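Benzyl alcohol dehydrogenase (PDB 1F8F) catalyses the NAD-dependent oxidation of benzyl alcohol, and probably of related aromatic alcohols, to the aldehyde, as a zinc-containing member of the medium-chain alcohol dehydrogenases. Local coordinates at residues L35-A40 with A146-S151. Numbering follows the deposited sequence.
Sequences LVKVVA and ATYALS
Val36 and Ala149 form the hydrogen-bonded pair of an antiparallel ladder joining strands 33-42 and 148-152 in the GroES-like domain of this alcohol dehydrogenase. Their amides and carbonyls bond reciprocally, Val36 N to Ala149 O at 2.6 Å and Ala149 N to Val36 O at 3.0 Å. A third bond, Val38 N to Thr147 O (3.2 Å), is more bent, its donor lying above the carbonyl plane; here the strands part, and a water donates to both Val38 O and Thr147 O.

On the face of Val36 the packing is mostly apolar. Beta-branched Val36 and Val38 suit a buried strand; Val38 CB lies 3.1 Å from Ala146 O. The small Ala149 brings its CB 3.9 Å from Val38 CG2. Ser151 OG rests near Val36 CG2 but bonds to Thr156 OG1.

On the other face, leucines suit the buried end, where Leu35 CD1 meets Leu150 CD1 at 4.2 Å. Tyr148 chi1 (-84°) sets CG beside the backbone N, and its flat ring crosses the Lys37 side chain obliquely, near Leu35 CG. The aliphatic part of Lys37 suits this ring while its end leads away: Lys37 CA makes an off-centre CH-pi contact, 4.3 Å from the Tyr148 centroid, and Lys37 CB touches Tyr148 CE2 at 3.7 Å.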
# COMPACT_ATOMS: atom_id res chain seq x y z
N LEU A 35 -17.05 -21.22 -27.82
CA LEU A 35 -17.58 -22.58 -27.80
C LEU A 35 -16.45 -23.54 -27.43
O LEU A 35 -15.46 -23.59 -28.18
CB LEU A 35 -18.06 -23.15 -29.15
CG LEU A 35 -18.87 -24.45 -29.01
CD1 LEU A 35 -20.11 -24.24 -28.16
CD2 LEU A 35 -19.23 -24.99 -30.38
N VAL A 36 -16.60 -24.21 -26.28
CA VAL A 36 -15.45 -25.01 -25.82
C VAL A 36 -15.67 -26.52 -25.83
O VAL A 36 -16.70 -26.94 -25.28
CB VAL A 36 -15.13 -24.63 -24.34
CG1 VAL A 36 -13.95 -25.40 -23.78
CG2 VAL A 36 -14.78 -23.14 -24.22
N LYS A 37 -14.71 -27.30 -26.26
CA LYS A 37 -14.93 -28.78 -26.17
C LYS A 37 -14.34 -29.20 -24.81
O LYS A 37 -13.12 -29.07 -24.67
CB LYS A 37 -14.31 -29.56 -27.33
CG LYS A 37 -13.95 -31.00 -27.03
CD LYS A 37 -13.60 -31.94 -28.12
CE LYS A 37 -12.14 -32.32 -28.25
NZ LYS A 37 -11.99 -33.80 -28.57
N VAL A 38 -15.16 -29.60 -23.84
CA VAL A 38 -14.64 -29.93 -22.52
C VAL A 38 -13.86 -31.25 -22.38
O VAL A 38 -14.39 -32.33 -22.66
CB VAL A 38 -15.83 -29.89 -21.55
CG1 VAL A 38 -15.46 -30.23 -20.10
CG2 VAL A 38 -16.56 -28.54 -21.60
N VAL A 39 -12.64 -31.22 -21.84
CA VAL A 39 -11.85 -32.42 -21.58
C VAL A 39 -12.16 -32.95 -20.18
O VAL A 39 -12.50 -34.13 -20.01
CB VAL A 39 -10.35 -32.17 -21.78
CG1 VAL A 39 -9.45 -33.33 -21.39
CG2 VAL A 39 -10.05 -31.84 -23.26
N ALA A 40 -12.19 -32.04 -19.16
CA ALA A 40 -12.53 -32.42 -17.79
C ALA A 40 -12.90 -31.21 -16.91
O ALA A 40 -12.50 -30.09 -17.17
CB ALA A 40 -11.38 -33.24 -17.17
N ALA A 146 -20.58 -30.91 -18.93
CA ALA A 146 -20.94 -31.31 -20.24
C ALA A 146 -19.79 -31.39 -21.25
O ALA A 146 -18.71 -30.84 -21.17
CB ALA A 146 -21.98 -30.40 -20.91
N THR A 147 -20.13 -32.11 -22.35
CA THR A 147 -19.17 -32.30 -23.42
C THR A 147 -18.96 -30.96 -24.08
O THR A 147 -17.97 -30.87 -24.81
CB THR A 147 -19.58 -33.35 -24.49
OG1 THR A 147 -20.88 -33.01 -25.01
CG2 THR A 147 -19.64 -34.77 -23.93
N TYR A 148 -19.89 -30.01 -24.09
CA TYR A 148 -19.64 -28.74 -24.74
C TYR A 148 -20.09 -27.60 -23.83
O TYR A 148 -21.07 -27.74 -23.10
CB TYR A 148 -20.32 -28.65 -26.13
CG TYR A 148 -19.42 -29.30 -27.18
CD1 TYR A 148 -19.45 -30.67 -27.48
CD2 TYR A 148 -18.53 -28.50 -27.88
CE1 TYR A 148 -18.60 -31.18 -28.43
CE2 TYR A 148 -17.70 -29.01 -28.83
CZ TYR A 148 -17.72 -30.37 -29.10
OH TYR A 148 -16.83 -30.82 -30.06
N ALA A 149 -19.30 -26.51 -23.81
CA ALA A 149 -19.65 -25.37 -23.00
C ALA A 149 -19.49 -24.06 -23.77
O ALA A 149 -18.56 -23.86 -24.57
CB ALA A 149 -18.72 -25.28 -21.76
N LEU A 150 -20.39 -23.13 -23.44
CA LEU A 150 -20.27 -21.78 -23.99
C LEU A 150 -19.83 -20.81 -22.88
O LEU A 150 -20.52 -20.64 -21.86
CB LEU A 150 -21.64 -21.37 -24.51
CG LEU A 150 -21.65 -20.09 -25.36
CD1 LEU A 150 -21.27 -20.43 -26.79
CD2 LEU A 150 -23.01 -19.39 -25.29
N SER A 151 -18.73 -20.11 -23.10
CA SER A 151 -18.28 -19.14 -22.08
C SER A 151 -18.14 -17.76 -22.69
O SER A 151 -18.57 -17.60 -23.85
CB SER A 151 -16.96 -19.69 -21.51
OG SER A 151 -16.09 -19.90 -22.64
O HOH W 1 -16.14 -33.28 -24.59